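Local coordinates for protein LP15968p (Drosophila melanogaster, PDB 3MN8) that removes C-terminal arginine and lysine from peptides and proteins as a zinc metallocarboxypeptidase, represented here by the active 1B form of its first carboxypeptidase-like domain, at residues A[247-252]-A[274-279]; A[220-225]-A[280-285]; A[116-121]-A[126-131]. One frame throughout, in Å; residues are numbered along the deposited sequence.

Interaction 1 (A[247-252]-A[274-279]); sequences VFKQLA and GGITNG. With GEM ((2-guanidinoethylmercapto)succinic acid), chain G.
Ile276, on the edge strand 276-278, packs its branched side chain against Ala252 and Lys249 of helix 245-257, the helix that covers this margin of the eight-stranded sheet. Its CB points at the helix and lies 3.9 Å from Ala252 CB. From there the two branches part. CG2, anti to the carbonyl carbon, takes the shorter path and meets Ala252 CB at 3.6 Å; it also comes beside the carbonyl oxygen of the same alanine, in ordinary van der Waals contact. The other branch starts with CG1 between the backbone N and the carbonyl carbon (chi1 67°) and runs on extended (chi2 174°), which carries CD1 back along the helix to the aliphatic stem of Lys249, 4.2 Å from CG. The lysine meets it through methylene carbon, while its NZ forms a salt bridge with Asp245. Ala223 of the adjoining strand and His253 and Ser256 of the helix also touch Ile276.

Past the isoleucine the chain turns from packing to binding. Asn278 is the N-cap of helix 279-282, with OD1 accepting from His281 N, and Thr277 OG1 donates to Asn278 O from above the carbonyl plane. Gly279 O then receives N2 of the guanidino inhibitor GEM at 3.0 Å, while a CB on this glycine would run into N4 of the ligand. Across the contact itself the chemistry is apolar, which implies that shape and burial hold the helix on the strand, while polar groups of both segments pair with other partners.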
loop_
_atom_site.group_PDB
_atom_site.type_symbol
_atom_site.label_atom_id
_atom_site.label_comp_id
_atom_site.label_asym_id
_atom_site.label_seq_id
_atom_site.Cartn_x
_atom_site.Cartn_y
_atom_site.Cartn_z
ATOM N N VAL A 247 -2.974 4.033 -14.504
ATOM C CA VAL A 247 -2.306 4.403 -13.266
ATOM C C VAL A 247 -1.685 3.179 -12.609
ATOM O O VAL A 247 -0.547 3.214 -12.119
ATOM C CB VAL A 247 -3.266 5.082 -12.275
ATOM C CG1 VAL A 247 -2.638 5.143 -10.900
ATOM C CG2 VAL A 247 -3.621 6.477 -12.759
ATOM N N PHE A 248 -2.436 2.088 -12.607
ATOM C CA PHE A 248 -1.950 0.881 -11.967
ATOM C C PHE A 248 -0.670 0.414 -12.622
ATOM O O PHE A 248 0.306 0.118 -11.935
ATOM C CB PHE A 248 -3.022 -0.212 -11.924
ATOM C CG PHE A 248 -3.789 -0.220 -10.639
ATOM C CD1 PHE A 248 -3.130 -0.428 -9.441
ATOM C CD2 PHE A 248 -5.142 0.019 -10.619
ATOM C CE1 PHE A 248 -3.813 -0.422 -8.250
ATOM C CE2 PHE A 248 -5.833 0.031 -9.427
ATOM C CZ PHE A 248 -5.163 -0.194 -8.237
ATOM N N LYS A 249 -0.670 0.390 -13.952
ATOM C CA LYS A 249 0.515 0.016 -14.722
ATOM C C LYS A 249 1.692 0.954 -14.438
ATOM O O LYS A 249 2.846 0.518 -14.416
ATOM C CB LYS A 249 0.195 -0.027 -16.217
ATOM C CG LYS A 249 -0.054 -1.435 -16.733
ATOM C CD LYS A 249 -0.713 -1.480 -18.108
ATOM C CE LYS A 249 -1.055 -2.927 -18.459
ATOM N NZ LYS A 249 -2.146 -3.024 -19.467
ATOM N N GLN A 250 1.395 2.235 -14.207
ATOM C CA GLN A 250 2.429 3.214 -13.865
ATOM C C GLN A 250 3.022 2.925 -12.481
ATOM O O GLN A 250 4.233 2.982 -12.282
ATOM C CB GLN A 250 1.885 4.652 -13.940
ATOM C CG GLN A 250 2.954 5.708 -13.647
ATOM C CD GLN A 250 2.567 7.115 -14.089
ATOM O OE1 GLN A 250 1.974 7.313 -15.150
ATOM N NE2 GLN A 250 2.931 8.100 -13.282
ATOM N N LEU A 251 2.157 2.597 -11.533
ATOM C CA LEU A 251 2.603 2.217 -10.203
ATOM C C LEU A 251 3.498 0.996 -10.250
ATOM O O LEU A 251 4.628 1.021 -9.763
ATOM C CB LEU A 251 1.402 1.947 -9.304
ATOM C CG LEU A 251 0.554 3.194 -9.067
ATOM C CD1 LEU A 251 -0.711 2.864 -8.291
ATOM C CD2 LEU A 251 1.379 4.287 -8.383
ATOM N N ALA A 252 2.986 -0.077 -10.834
ATOM C CA ALA A 252 3.753 -1.312 -10.971
ATOM C C ALA A 252 5.097 -1.082 -11.654
ATOM O O ALA A 252 6.107 -1.689 -11.274
ATOM C CB ALA A 252 2.939 -2.360 -11.735
ATOM N N GLY A 274 8.379 -6.626 -18.555
ATOM C CA GLY A 274 8.635 -5.391 -17.835
ATOM C C GLY A 274 8.640 -5.607 -16.334
ATOM O O GLY A 274 8.768 -4.662 -15.543
ATOM N N GLY A 275 8.493 -6.868 -15.944
ATOM C CA GLY A 275 8.546 -7.243 -14.547
ATOM C C GLY A 275 7.270 -6.964 -13.786
ATOM O O GLY A 275 7.263 -6.964 -12.559
ATOM N N ILE A 276 6.188 -6.724 -14.515
ATOM C CA ILE A 276 4.890 -6.519 -13.894
ATOM C C ILE A 276 3.863 -7.451 -14.519
ATOM O O ILE A 276 4.077 -7.988 -15.612
ATOM C CB ILE A 276 4.404 -5.081 -14.074
ATOM C CG1 ILE A 276 4.109 -4.820 -15.547
ATOM C CG2 ILE A 276 5.447 -4.102 -13.567
ATOM C CD1 ILE A 276 3.501 -3.475 -15.799
ATOM N N THR A 277 2.744 -7.634 -13.820
ATOM C CA THR A 277 1.661 -8.473 -14.319
ATOM C C THR A 277 0.338 -8.158 -13.659
ATOM O O THR A 277 0.286 -7.647 -12.545
ATOM C CB THR A 277 1.920 -9.963 -14.075
ATOM O OG1 THR A 277 0.893 -10.725 -14.725
ATOM C CG2 THR A 277 1.910 -10.270 -12.572
ATOM N N ASN A 278 -0.737 -8.472 -14.363
ATOM C CA ASN A 278 -2.074 -8.356 -13.822
ATOM C C ASN A 278 -2.299 -9.587 -12.959
ATOM O O ASN A 278 -1.961 -10.703 -13.375
ATOM C CB ASN A 278 -3.069 -8.304 -14.980
ATOM C CG ASN A 278 -4.496 -8.392 -14.532
ATOM O OD1 ASN A 278 -5.235 -9.249 -15.012
ATOM N ND2 ASN A 278 -4.912 -7.501 -13.627
ATOM N N GLY A 279 -2.836 -9.398 -11.754
ATOM C CA GLY A 279 -3.090 -10.528 -10.870
ATOM C C GLY A 279 -3.768 -11.687 -11.595
ATOM O O GLY A 279 -3.204 -12.789 -11.733
HETATM C C8 GEM G . -0.477 -14.702 -4.601
HETATM S S7 GEM G . -0.850 -12.979 -4.429
HETATM C C6 GEM G . -0.058 -12.331 -5.874
HETATM C C5 GEM G . -0.491 -13.012 -7.170
HETATM N N3 GEM G . -1.872 -12.631 -7.425
HETATM C C1 GEM G . -2.682 -13.135 -8.351
HETATM N N4 GEM G . -3.926 -12.687 -8.468
HETATM N N2 GEM G . -2.251 -14.095 -9.162
HETATM C C9 GEM G . -1.295 -15.440 -3.575
HETATM O O14 GEM G . -1.964 -14.768 -2.760
HETATM O O15 GEM G . -1.286 -16.689 -3.575
HETATM C C10 GEM G . 1.023 -15.016 -4.476
HETATM C C11 GEM G . 1.658 -14.816 -3.105
HETATM O O12 GEM G . 2.726 -14.160 -3.054
HETATM O O13 GEM G . 1.129 -15.334 -2.088
#

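Interaction 2 (A[220-225]-A[280-285]); sequences AVVASY and AHWYEL. With GEM ((2-guanidinoethylmercapto)succinic acid), chain G.
Trp282 reaches over from the end of helix 279-282 to Ala220 and Val222, where the chain enters strand 222-225 of the mixed eight-stranded sheet in this M14 carboxypeptidase domain.

The direct contact is apolar. With CG anti to the backbone N (chi1 -173°), the indole extends toward the strand and its six-membered ring meets both residues: CH2 lies 4.1 Å from Ala220 CB and CZ3 4.2 Å from Val222 CG1. Phe272 packs edge-to-face with the same indole. The side chain of Val222 also touches Glu305, the probable proton donor/acceptor, so this packing borders the catalytic centre.

A second group of contacts involves rings and the inhibitor GEM. The ligand's methylene C5 comes obliquely to the indole near CE3. Over the centre of the Tyr283 ring stands the guanidino nitrogen N2, 3.4 Å above the plane, while Trp282 NE1 sits at the edge of that ring. An alanine at Tyr283 would remove this ring, and N2 would probably lose the surface it rests on, leaving that end of the guanidino group less confined.

Polar bonds run from the ligand to main chain. Tyr283 O accepts GEM N2, at a doubtfully short separation, and more weakly N4 at 3.0 Å. Asn174, Arg165 and Arg175 are also hydrogen-bonded to the ligand. A guanidino group held this way is consistent with a pocket that takes the C-terminal arginine of a substrate. On its flank Leu285, with CG between the backbone N and the carbonyl carbon (chi1 70°), brings its CD2 methyl against GEM N4 and C1.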
loop_
_atom_site.group_PDB
_atom_site.type_symbol
_atom_site.label_atom_id
_atom_site.label_comp_id
_atom_site.label_asym_id
_atom_site.label_seq_id
_atom_site.Cartn_x
_atom_site.Cartn_y
_atom_site.Cartn_z
ATOM N N ALA A 220 8.162 -15.089 -5.904
ATOM C CA ALA A 220 8.518 -14.650 -7.239
ATOM C C ALA A 220 8.976 -13.212 -7.157
ATOM O O ALA A 220 8.986 -12.630 -6.079
ATOM C CB ALA A 220 7.327 -14.802 -8.188
ATOM N N VAL A 221 9.362 -12.650 -8.300
ATOM C CA VAL A 221 9.857 -11.282 -8.368
ATOM C C VAL A 221 9.090 -10.504 -9.432
ATOM O O VAL A 221 9.414 -10.583 -10.621
ATOM C CB VAL A 221 11.351 -11.248 -8.717
ATOM C CG1 VAL A 221 11.925 -9.884 -8.373
ATOM C CG2 VAL A 221 12.104 -12.350 -7.973
ATOM N N VAL A 222 8.078 -9.747 -9.008
ATOM C CA VAL A 222 7.173 -9.095 -9.956
ATOM C C VAL A 222 6.230 -8.102 -9.274
ATOM O O VAL A 222 5.901 -8.241 -8.092
ATOM C CB VAL A 222 6.310 -10.150 -10.718
ATOM C CG1 VAL A 222 5.315 -10.816 -9.755
ATOM C CG2 VAL A 222 5.580 -9.535 -11.937
ATOM N N ALA A 223 5.789 -7.112 -10.041
ATOM C CA ALA A 223 4.861 -6.108 -9.563
ATOM C C ALA A 223 3.464 -6.386 -10.141
ATOM O O ALA A 223 3.236 -6.245 -11.356
ATOM C CB ALA A 223 5.357 -4.725 -9.959
ATOM N N SER A 224 2.549 -6.787 -9.252
ATOM C CA SER A 224 1.209 -7.244 -9.619
ATOM C C SER A 224 0.140 -6.264 -9.163
ATOM O O SER A 224 0.219 -5.711 -8.069
ATOM C CB SER A 224 0.933 -8.615 -8.988
ATOM O OG SER A 224 -0.336 -9.140 -9.361
ATOM N N TYR A 225 -0.879 -6.075 -9.992
ATOM C CA TYR A 225 -1.916 -5.080 -9.734
ATOM C C TYR A 225 -3.268 -5.672 -10.060
ATOM O O TYR A 225 -3.342 -6.697 -10.745
ATOM C CB TYR A 225 -1.678 -3.843 -10.609
ATOM C CG TYR A 225 -1.478 -4.161 -12.078
ATOM C CD1 TYR A 225 -0.236 -4.549 -12.564
ATOM C CD2 TYR A 225 -2.523 -4.069 -12.971
ATOM C CE1 TYR A 225 -0.044 -4.836 -13.906
ATOM C CE2 TYR A 225 -2.345 -4.353 -14.316
ATOM C CZ TYR A 225 -1.102 -4.734 -14.778
ATOM O OH TYR A 225 -0.918 -5.020 -16.116
ATOM N N ALA A 280 -4.981 -11.422 -12.074
ATOM C CA ALA A 280 -5.778 -12.419 -12.778
ATOM C C ALA A 280 -4.995 -13.111 -13.885
ATOM O O ALA A 280 -5.018 -14.339 -13.986
ATOM C CB ALA A 280 -7.037 -11.773 -13.348
ATOM N N HIS A 281 -4.316 -12.321 -14.722
ATOM C CA HIS A 281 -3.561 -12.865 -15.848
ATOM C C HIS A 281 -2.475 -13.828 -15.381
ATOM O O HIS A 281 -2.211 -14.837 -16.037
ATOM C CB HIS A 281 -2.950 -11.764 -16.711
ATOM C CG HIS A 281 -2.406 -12.270 -18.009
ATOM N ND1 HIS A 281 -1.090 -12.649 -18.170
ATOM C CD2 HIS A 281 -3.010 -12.494 -19.200
ATOM C CE1 HIS A 281 -0.905 -13.071 -19.409
ATOM N NE2 HIS A 281 -2.055 -12.992 -20.053
ATOM N N TRP A 282 -1.838 -13.518 -14.258
ATOM C CA TRP A 282 -0.959 -14.490 -13.637
ATOM C C TRP A 282 -1.786 -15.744 -13.342
ATOM O O TRP A 282 -1.699 -16.766 -14.044
ATOM C CB TRP A 282 -0.369 -13.927 -12.349
ATOM C CG TRP A 282 0.657 -14.818 -11.751
ATOM C CD1 TRP A 282 1.061 -16.040 -12.217
ATOM C CD2 TRP A 282 1.423 -14.562 -10.568
ATOM N NE1 TRP A 282 2.034 -16.558 -11.397
ATOM C CE2 TRP A 282 2.280 -15.672 -10.376
ATOM C CE3 TRP A 282 1.471 -13.502 -9.653
ATOM C CZ2 TRP A 282 3.166 -15.758 -9.297
ATOM C CZ3 TRP A 282 2.354 -13.585 -8.589
ATOM C CH2 TRP A 282 3.190 -14.710 -8.421
ATOM N N TYR A 283 -2.593 -15.645 -12.293
ATOM C CA TYR A 283 -3.632 -16.626 -12.006
ATOM C C TYR A 283 -4.645 -15.969 -11.080
ATOM O O TYR A 283 -4.280 -15.146 -10.230
ATOM C CB TYR A 283 -3.056 -17.890 -11.364
ATOM C CG TYR A 283 -2.254 -17.623 -10.094
ATOM C CD1 TYR A 283 -2.871 -17.567 -8.846
ATOM C CD2 TYR A 283 -0.883 -17.429 -10.144
ATOM C CE1 TYR A 283 -2.141 -17.327 -7.690
ATOM C CE2 TYR A 283 -0.154 -17.184 -8.995
ATOM C CZ TYR A 283 -0.781 -17.138 -7.772
ATOM O OH TYR A 283 -0.038 -16.903 -6.632
ATOM N N GLU A 284 -5.918 -16.320 -11.255
ATOM C CA GLU A 284 -6.981 -15.696 -10.477
ATOM C C GLU A 284 -7.023 -16.204 -9.048
ATOM O O GLU A 284 -6.665 -17.345 -8.749
ATOM C CB GLU A 284 -8.353 -15.842 -11.148
ATOM C CG GLU A 284 -8.511 -14.970 -12.394
ATOM C CD GLU A 284 -9.952 -14.863 -12.872
ATOM O OE1 GLU A 284 -10.178 -14.341 -13.994
ATOM O OE2 GLU A 284 -10.858 -15.300 -12.128
ATOM N N LEU A 285 -7.450 -15.326 -8.161
ATOM C CA LEU A 285 -7.641 -15.695 -6.781
ATOM C C LEU A 285 -8.720 -14.767 -6.264
ATOM O O LEU A 285 -8.911 -13.665 -6.793
ATOM C CB LEU A 285 -6.329 -15.540 -6.007
ATOM C CG LEU A 285 -5.785 -14.129 -5.750
ATOM C CD1 LEU A 285 -6.374 -13.603 -4.463
ATOM C CD2 LEU A 285 -4.261 -14.119 -5.677
HETATM C C8 GEM G . -0.477 -14.702 -4.601
HETATM S S7 GEM G . -0.850 -12.979 -4.429
HETATM C C6 GEM G . -0.058 -12.331 -5.874
HETATM C C5 GEM G . -0.491 -13.012 -7.170
HETATM N N3 GEM G . -1.872 -12.631 -7.425
HETATM C C1 GEM G . -2.682 -13.135 -8.351
HETATM N N4 GEM G . -3.926 -12.687 -8.468
HETATM N N2 GEM G . -2.251 -14.095 -9.162
HETATM C C9 GEM G . -1.295 -15.440 -3.575
HETATM O O14 GEM G . -1.964 -14.768 -2.760
HETATM O O15 GEM G . -1.286 -16.689 -3.575
HETATM C C10 GEM G . 1.023 -15.016 -4.476
HETATM C C11 GEM G . 1.658 -14.816 -3.105
HETATM O O12 GEM G . 2.726 -14.160 -3.054
HETATM O O13 GEM G . 1.129 -15.334 -2.088
#

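Interaction 3 (A[116-121]-A[126-131]); sequences QYLLGN and SDLGQL. With NAG (2-acetamido-2-deoxy-beta-D-glucopyranose), chain E.
Leu128 inserts its two methyl groups between Tyr117, Leu118 and Asn121, and most of the surface buried where helix 106-121 meets helix 126-134 belongs to this set. CD1 approaches the Tyr117 ring obliquely, 3.4 Å from CE2, and also rests on Asn121 CB at 3.5 Å. CD2 turns to Leu118, whose CD2 is 3.9 Å away. Leu131, one turn further along its helix, adds a CD2 that meets the same Leu118 methyl at 4.1 Å, the two side chains lying at about a right angle to each other. This first shell is wholly apolar.

The groups that border it are fixed by polar bonds on their other sides. Asn121 ND2 donates to Tyr117 O, one turn back, at 3.0 Å; the bond is fairly straight (155°) and falls in the carbonyl plane on a lone pair. Asn121 OD1 accepts from Asp31 N, so both ends of the amide are used while CB is left against Leu128. Setting CG of Tyr117 anti to N (chi1 -177°) swings the ring toward Leu128, although CB does not point at the other helix; the OH is hydrogen-bonded to Glu30 of the N-terminal segment.

The two helices, joined by a short linker, meet steeply: the axes of the segments come within 9.4 Å at a signed angle of -105°. On the flank of helix 126-134, Gly129 CA lies beside the acetyl methyl of the glycan. Helix 317-333 closes another side, Trp321 and Lys325 touching Tyr117 and Arg333 touching Leu131, while helix 43-56 borders helix 106-121 and strand 136-140 follows helix 126-134 into the sheet.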
loop_
_atom_site.group_PDB
_atom_site.type_symbol
_atom_site.label_atom_id
_atom_site.label_comp_id
_atom_site.label_asym_id
_atom_site.label_seq_id
_atom_site.Cartn_x
_atom_site.Cartn_y
_atom_site.Cartn_z
ATOM N N GLN A 116 13.303 2.668 10.192
ATOM C CA GLN A 116 14.547 3.223 10.685
ATOM C C GLN A 116 15.156 4.197 9.679
ATOM O O GLN A 116 15.517 5.320 10.036
ATOM C CB GLN A 116 15.522 2.094 10.970
ATOM C CG GLN A 116 15.068 1.133 12.067
ATOM C CD GLN A 116 15.950 -0.120 12.137
ATOM O OE1 GLN A 116 17.008 -0.128 12.780
ATOM N NE2 GLN A 116 15.524 -1.175 11.453
ATOM N N TYR A 117 15.252 3.758 8.423
ATOM C CA TYR A 117 15.839 4.556 7.349
ATOM C C TYR A 117 15.218 5.948 7.237
ATOM O O TYR A 117 15.904 6.968 7.298
ATOM C CB TYR A 117 15.704 3.827 6.015
ATOM C CG TYR A 117 16.352 4.557 4.865
ATOM C CD1 TYR A 117 17.712 4.440 4.624
ATOM C CD2 TYR A 117 15.607 5.372 4.025
ATOM C CE1 TYR A 117 18.320 5.111 3.580
ATOM C CE2 TYR A 117 16.200 6.054 2.968
ATOM C CZ TYR A 117 17.560 5.917 2.752
ATOM O OH TYR A 117 18.162 6.587 1.717
ATOM N N LEU A 118 13.909 5.988 7.069
ATOM C CA LEU A 118 13.202 7.250 6.976
ATOM C C LEU A 118 13.457 8.131 8.183
ATOM O O LEU A 118 13.869 9.277 8.047
ATOM C CB LEU A 118 11.700 7.012 6.819
ATOM C CG LEU A 118 11.315 6.571 5.414
ATOM C CD1 LEU A 118 9.827 6.273 5.321
ATOM C CD2 LEU A 118 11.738 7.638 4.405
ATOM N N LEU A 119 13.201 7.602 9.368
ATOM C CA LEU A 119 13.341 8.408 10.568
ATOM C C LEU A 119 14.749 8.936 10.750
ATOM O O LEU A 119 14.942 10.142 10.883
ATOM C CB LEU A 119 12.900 7.626 11.800
ATOM C CG LEU A 119 11.384 7.605 11.964
ATOM C CD1 LEU A 119 10.977 6.684 13.119
ATOM C CD2 LEU A 119 10.869 9.035 12.158
ATOM N N GLY A 120 15.726 8.034 10.739
ATOM C CA GLY A 120 17.108 8.398 11.016
ATOM C C GLY A 120 17.788 9.207 9.919
ATOM O O GLY A 120 18.910 9.687 10.101
ATOM N N ASN A 121 17.113 9.372 8.784
ATOM C CA ASN A 121 17.690 10.126 7.685
ATOM C C ASN A 121 16.901 11.346 7.220
ATOM O O ASN A 121 17.466 12.235 6.580
ATOM C CB ASN A 121 17.966 9.203 6.510
ATOM C CG ASN A 121 19.165 8.326 6.749
ATOM O OD1 ASN A 121 20.306 8.728 6.501
ATOM N ND2 ASN A 121 18.921 7.118 7.242
ATOM N N SER A 126 17.531 15.628 2.147
ATOM C CA SER A 126 16.449 16.506 1.668
ATOM C C SER A 126 15.259 15.769 1.033
ATOM O O SER A 126 14.129 15.910 1.491
ATOM C CB SER A 126 17.004 17.562 0.701
ATOM O OG SER A 126 16.216 18.738 0.717
ATOM N N ASP A 127 15.512 14.996 -0.021
ATOM C CA ASP A 127 14.479 14.158 -0.637
ATOM C C ASP A 127 13.549 13.520 0.399
ATOM O O ASP A 127 12.331 13.716 0.358
ATOM C CB ASP A 127 15.118 13.050 -1.486
ATOM C CG ASP A 127 15.520 13.524 -2.869
ATOM O OD1 ASP A 127 14.784 14.346 -3.456
ATOM O OD2 ASP A 127 16.565 13.061 -3.378
ATOM N N LEU A 128 14.137 12.751 1.316
ATOM C CA LEU A 128 13.406 12.065 2.383
ATOM C C LEU A 128 12.665 13.045 3.291
ATOM O O LEU A 128 11.474 12.874 3.579
ATOM C CB LEU A 128 14.374 11.226 3.224
ATOM C CG LEU A 128 15.182 10.141 2.504
ATOM C CD1 LEU A 128 16.167 9.449 3.465
ATOM C CD2 LEU A 128 14.255 9.129 1.856
ATOM N N GLY A 129 13.377 14.069 3.755
ATOM C CA GLY A 129 12.764 15.103 4.566
ATOM C C GLY A 129 11.508 15.594 3.884
ATOM O O GLY A 129 10.499 15.869 4.539
ATOM N N GLN A 130 11.567 15.679 2.556
ATOM C CA GLN A 130 10.467 16.237 1.783
ATOM C C GLN A 130 9.391 15.191 1.598
ATOM O O GLN A 130 8.196 15.496 1.625
ATOM C CB GLN A 130 10.961 16.749 0.433
ATOM C CG GLN A 130 10.124 17.901 -0.126
ATOM C CD GLN A 130 8.839 17.427 -0.770
ATOM O OE1 GLN A 130 8.709 16.251 -1.097
ATOM N NE2 GLN A 130 7.884 18.336 -0.962
ATOM N N LEU A 131 9.820 13.952 1.409
ATOM C CA LEU A 131 8.889 12.836 1.340
ATOM C C LEU A 131 8.037 12.778 2.611
ATOM O O LEU A 131 6.812 12.701 2.561
ATOM C CB LEU A 131 9.659 11.523 1.183
ATOM C CG LEU A 131 8.782 10.274 1.128
ATOM C CD1 LEU A 131 7.944 10.305 -0.139
ATOM C CD2 LEU A 131 9.636 9.014 1.209
HETATM C C1 NAG E . 10.185 19.362 6.554
HETATM C C2 NAG E . 10.785 20.480 5.703
HETATM C C3 NAG E . 11.768 21.355 6.473
HETATM C C4 NAG E . 11.224 21.690 7.860
HETATM C C5 NAG E . 10.710 20.434 8.547
HETATM C C6 NAG E . 10.090 20.771 9.889
HETATM C C7 NAG E . 12.497 19.203 4.386
HETATM C C8 NAG E . 12.954 18.382 5.564
HETATM N N2 NAG E . 11.389 19.950 4.486
HETATM O O3 NAG E . 12.000 22.537 5.732
HETATM O O4 NAG E . 12.227 22.286 8.659
HETATM O O5 NAG E . 9.695 19.859 7.768
HETATM O O6 NAG E . 8.838 21.372 9.635
HETATM O O7 NAG E . 13.142 19.166 3.338
#

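In the fold
Interactions 1 and 2 are neighbours, with centres about 9 Å apart, and interaction 1 is nested inside the chain loop that interaction 2 closes. Backbone pairing of strands 222-225 and 276-278 joins them: Thr277 N lies 2.9 Å from Ala223 O, a probable hydrogen bond. Both touch GEM, yet interaction 1 is mainly helix-on-strand packing, whereas interaction 2 sets an indole on small apolar side chains, with main-chain acceptors turned to the ligand. Interaction 3, its centre about 31 Å from that of interaction 2 and on the opposite side of the chain's centre, joins two consecutive helices. All three contacts are buried, 1 and 2 at the sheet and pocket, 3 beneath a helix with exposed residues.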